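Local coordinates for protein beta-L-arabinobiosidase (Bacteroides thetaiotaomicron, PDB 5MQR) that probably hydrolyses glycosidic bonds in complex plant pectin, pairing a sialidase-like part with a helical glycoside hydrolase domain in one chain, at residues Q665-R675 with F976-Y987. Residues are numbered along the deposited sequence; the frame is centred on the assembly and turned at random.
Sequences QRNFEEMYYYR and FRQMELYVESQY
F668 lodges as a knob in a hole formed by F976, M979, E980 and V983, although the segment axes cross steeply, at 65°. V983 CG2 lies over one face of the F668 ring, 4.1 Å from its centroid, a CH-pi contact. The F976 ring runs nearly parallel to that of F668 but slid aside, with F668 CE1 3.7 Å from F976 CZ. One turn on, M671, a selenomethionine, bends at chi2 and chi3 (58° and 53°), which lays SE against Q986 CB and brings CE within 3.4 Å of Y987 CE1. V983 CG1 packs on N667 CB.

Polar clasps flank this apolar middle. Q665 NE2 gives a 2.7 Å bond to the anti lone pair of E980 OE2, and a water links Q665 OE1, also held by W1051 NE1, to the same oxygen. Y987 OH donates to E670 OE1. R675 NH1 grips Q986 OE1, which lies in the guanidinium plane at 2.6 Å, and more loosely Y982 OH, itself bonded to T1020 O. A leucine in place of R675 would probably leave Q986 OE1 and Y982 OH without this donor.

Helix 1022-1029 adds M1025 against F668, helix 948-964 backs M979 and Y982, and Y673 OH bonds to F661 O of strand 660-662. The contact thus joins helix 666-680 to the MGH1-like domain, consistent with that family's (alpha/alpha)6 barrel.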
# COMPACT_ATOMS: atom_id res chain seq x y z
N GLN A 665 11.72 13.49 -3.53
CA GLN A 665 12.81 14.38 -3.87
C GLN A 665 13.53 13.77 -5.08
O GLN A 665 14.11 12.68 -4.99
CB GLN A 665 13.74 14.57 -2.67
CG GLN A 665 14.63 15.80 -2.77
CD GLN A 665 15.42 16.10 -1.50
OE1 GLN A 665 14.93 15.90 -0.38
NE2 GLN A 665 16.64 16.56 -1.67
N ARG A 666 13.45 14.50 -6.19
CA ARG A 666 13.92 14.02 -7.48
C ARG A 666 15.39 13.63 -7.50
O ARG A 666 15.75 12.61 -8.06
CB ARG A 666 13.63 15.09 -8.56
CG ARG A 666 13.98 14.71 -10.00
CD ARG A 666 13.28 13.39 -10.41
NE ARG A 666 13.38 13.11 -11.86
CZ ARG A 666 12.48 12.43 -12.59
NH1 ARG A 666 11.36 11.93 -12.05
NH2 ARG A 666 12.69 12.26 -13.90
N ASN A 667 16.25 14.42 -6.87
CA ASN A 667 17.69 14.14 -6.98
C ASN A 667 18.10 12.82 -6.31
O ASN A 667 18.85 12.06 -6.89
CB ASN A 667 18.58 15.35 -6.60
CG ASN A 667 18.37 15.86 -5.17
OD1 ASN A 667 17.60 15.32 -4.38
ND2 ASN A 667 19.07 16.93 -4.84
N PHE A 668 17.58 12.52 -5.12
CA PHE A 668 17.84 11.25 -4.44
C PHE A 668 17.38 10.03 -5.25
O PHE A 668 18.10 9.02 -5.35
CB PHE A 668 17.11 11.20 -3.09
CG PHE A 668 17.87 11.79 -1.94
CD1 PHE A 668 17.78 13.14 -1.64
CD2 PHE A 668 18.63 10.98 -1.13
CE1 PHE A 668 18.47 13.68 -0.55
CE2 PHE A 668 19.32 11.51 -0.03
CZ PHE A 668 19.23 12.86 0.26
N GLU A 669 16.19 10.15 -5.81
CA GLU A 669 15.62 9.08 -6.59
C GLU A 669 16.46 8.86 -7.85
O GLU A 669 16.84 7.74 -8.14
CB GLU A 669 14.16 9.37 -6.96
CG GLU A 669 13.46 8.17 -7.61
CD GLU A 669 12.01 8.43 -7.93
OE1 GLU A 669 11.19 8.37 -6.98
OE2 GLU A 669 11.68 8.70 -9.12
N GLU A 670 16.76 9.93 -8.58
CA GLU A 670 17.56 9.85 -9.79
C GLU A 670 18.93 9.25 -9.52
O GLU A 670 19.41 8.46 -10.31
CB GLU A 670 17.72 11.23 -10.43
CG GLU A 670 18.55 11.23 -11.70
CD GLU A 670 18.64 12.60 -12.34
OE1 GLU A 670 19.11 13.56 -11.71
OE2 GLU A 670 18.24 12.71 -13.51
N MSE A 671 19.54 9.63 -8.40
CA MSE A 671 20.90 9.15 -8.06
C MSE A 671 20.88 7.70 -7.71
O MSE A 671 21.82 6.98 -7.99
CB MSE A 671 21.52 9.95 -6.91
CG MSE A 671 23.02 9.78 -6.77
SE MSE A 671 23.98 10.28 -8.44
CE MSE A 671 23.20 12.07 -8.68
N TYR A 672 19.79 7.24 -7.08
CA TYR A 672 19.59 5.85 -6.79
C TYR A 672 19.72 5.04 -8.07
O TYR A 672 20.51 4.11 -8.16
CB TYR A 672 18.21 5.61 -6.15
CG TYR A 672 18.01 4.18 -5.79
CD1 TYR A 672 18.46 3.68 -4.58
CD2 TYR A 672 17.41 3.30 -6.68
CE1 TYR A 672 18.31 2.35 -4.27
CE2 TYR A 672 17.25 1.96 -6.37
CZ TYR A 672 17.70 1.49 -5.16
OH TYR A 672 17.58 0.15 -4.87
N TYR A 673 18.96 5.42 -9.07
CA TYR A 673 18.96 4.68 -10.33
C TYR A 673 20.25 4.89 -11.09
O TYR A 673 20.79 3.92 -11.64
CB TYR A 673 17.69 4.98 -11.16
CG TYR A 673 16.49 4.40 -10.47
CD1 TYR A 673 16.23 3.03 -10.53
CD2 TYR A 673 15.68 5.19 -9.65
CE1 TYR A 673 15.15 2.48 -9.83
CE2 TYR A 673 14.61 4.65 -8.95
CZ TYR A 673 14.35 3.31 -9.04
OH TYR A 673 13.30 2.80 -8.33
N TYR A 674 20.79 6.11 -11.08
CA TYR A 674 22.03 6.36 -11.80
C TYR A 674 23.19 5.48 -11.31
O TYR A 674 23.94 4.94 -12.10
CB TYR A 674 22.44 7.84 -11.72
CG TYR A 674 23.82 8.11 -12.31
CD1 TYR A 674 24.00 8.13 -13.68
CD2 TYR A 674 24.92 8.27 -11.50
CE1 TYR A 674 25.24 8.34 -14.24
CE2 TYR A 674 26.19 8.49 -12.05
CZ TYR A 674 26.34 8.52 -13.41
OH TYR A 674 27.58 8.76 -13.96
N ARG A 675 23.33 5.33 -10.00
CA ARG A 675 24.49 4.63 -9.45
C ARG A 675 24.40 3.14 -9.72
O ARG A 675 25.43 2.50 -9.91
CB ARG A 675 24.66 4.92 -7.96
CG ARG A 675 25.21 6.33 -7.69
CD ARG A 675 26.64 6.53 -8.20
NE ARG A 675 27.54 5.59 -7.57
CZ ARG A 675 28.37 5.87 -6.56
NH1 ARG A 675 28.50 7.10 -6.05
NH2 ARG A 675 29.10 4.88 -6.06
N PHE A 976 21.25 13.15 7.03
CA PHE A 976 20.48 13.40 5.81
C PHE A 976 21.14 14.46 4.96
O PHE A 976 21.25 14.30 3.75
CB PHE A 976 19.04 13.86 6.12
CG PHE A 976 18.19 14.01 4.89
CD1 PHE A 976 18.13 15.22 4.20
CD2 PHE A 976 17.47 12.93 4.41
CE1 PHE A 976 17.37 15.35 3.05
CE2 PHE A 976 16.67 13.06 3.27
CZ PHE A 976 16.63 14.27 2.58
N ARG A 977 21.58 15.53 5.62
CA ARG A 977 22.19 16.66 4.93
C ARG A 977 23.47 16.25 4.20
O ARG A 977 23.69 16.69 3.08
CB ARG A 977 22.44 17.82 5.91
CG ARG A 977 23.00 19.11 5.31
CD ARG A 977 22.13 19.63 4.16
NE ARG A 977 22.68 20.86 3.58
CZ ARG A 977 22.38 21.34 2.36
NH1 ARG A 977 21.53 20.73 1.53
NH2 ARG A 977 22.97 22.47 1.96
N GLN A 978 24.27 15.39 4.81
CA GLN A 978 25.50 14.93 4.16
C GLN A 978 25.21 13.98 3.01
O GLN A 978 25.91 14.02 2.00
CB GLN A 978 26.47 14.29 5.16
CG GLN A 978 27.18 15.30 6.05
CD GLN A 978 27.92 16.38 5.24
OE1 GLN A 978 28.47 16.09 4.19
NE2 GLN A 978 27.91 17.60 5.72
N MSE A 979 24.17 13.15 3.14
CA MSE A 979 23.71 12.36 2.01
C MSE A 979 23.18 13.25 0.90
O MSE A 979 23.43 12.95 -0.26
CB MSE A 979 22.64 11.34 2.41
CG MSE A 979 23.22 10.23 3.26
SE MSE A 979 24.26 8.98 2.16
CE MSE A 979 22.78 8.10 1.17
N GLU A 980 22.48 14.32 1.23
CA GLU A 980 21.98 15.27 0.24
C GLU A 980 23.12 15.96 -0.55
O GLU A 980 23.05 16.10 -1.78
CB GLU A 980 21.09 16.32 0.91
CG GLU A 980 20.41 17.28 -0.06
CD GLU A 980 19.26 18.05 0.57
OE1 GLU A 980 19.51 18.77 1.55
OE2 GLU A 980 18.10 17.94 0.10
N LEU A 981 24.15 16.39 0.16
CA LEU A 981 25.33 16.99 -0.45
C LEU A 981 26.09 15.97 -1.33
O LEU A 981 26.57 16.32 -2.40
CB LEU A 981 26.26 17.58 0.61
CG LEU A 981 25.73 18.78 1.40
CD1 LEU A 981 26.73 19.28 2.47
CD2 LEU A 981 25.37 19.92 0.46
N TYR A 982 26.18 14.72 -0.89
CA TYR A 982 26.78 13.67 -1.72
C TYR A 982 25.97 13.54 -3.03
O TYR A 982 26.54 13.47 -4.14
CB TYR A 982 26.82 12.36 -0.94
CG TYR A 982 27.57 11.20 -1.58
CD1 TYR A 982 28.50 11.39 -2.62
CD2 TYR A 982 27.39 9.92 -1.11
CE1 TYR A 982 29.19 10.31 -3.17
CE2 TYR A 982 28.08 8.84 -1.64
CZ TYR A 982 28.97 9.04 -2.68
OH TYR A 982 29.64 7.96 -3.20
N VAL A 983 24.66 13.59 -2.91
CA VAL A 983 23.78 13.61 -4.10
C VAL A 983 24.03 14.82 -5.00
O VAL A 983 24.31 14.65 -6.18
CB VAL A 983 22.28 13.51 -3.71
CG1 VAL A 983 21.38 13.73 -4.93
CG2 VAL A 983 21.97 12.14 -3.09
N GLU A 984 23.98 16.02 -4.45
CA GLU A 984 24.18 17.23 -5.22
C GLU A 984 25.56 17.30 -5.87
O GLU A 984 25.71 17.89 -6.94
CB GLU A 984 23.99 18.48 -4.35
CG GLU A 984 22.53 18.73 -3.96
CD GLU A 984 22.33 19.93 -3.05
OE1 GLU A 984 23.31 20.46 -2.49
OE2 GLU A 984 21.16 20.34 -2.89
N SER A 985 26.55 16.71 -5.21
CA SER A 985 27.90 16.71 -5.76
C SER A 985 28.05 15.83 -7.01
O SER A 985 28.95 16.06 -7.78
CB SER A 985 28.94 16.27 -4.71
OG SER A 985 28.94 14.86 -4.51
N GLN A 986 27.16 14.85 -7.19
CA GLN A 986 27.28 13.87 -8.27
C GLN A 986 26.58 14.33 -9.56
O GLN A 986 25.75 13.64 -10.13
CB GLN A 986 26.77 12.50 -7.80
CG GLN A 986 27.72 11.82 -6.81
CD GLN A 986 27.12 10.57 -6.19
OE1 GLN A 986 27.44 9.45 -6.61
NE2 GLN A 986 26.25 10.74 -5.20
N TYR A 987 26.96 15.53 -10.00
CA TYR A 987 26.48 16.12 -11.24
C TYR A 987 27.65 16.83 -11.89
O TYR A 987 28.58 17.30 -11.19
CB TYR A 987 25.33 17.09 -11.00
CG TYR A 987 24.05 16.39 -10.61
CD1 TYR A 987 23.77 16.10 -9.29
CD2 TYR A 987 23.13 16.02 -11.58
CE1 TYR A 987 22.61 15.43 -8.93
CE2 TYR A 987 21.95 15.36 -11.23
CZ TYR A 987 21.70 15.07 -9.90
OH TYR A 987 20.53 14.43 -9.53
O HOH W 1 15.45 18.04 1.32
O HOH W 2 18.81 18.82 -2.68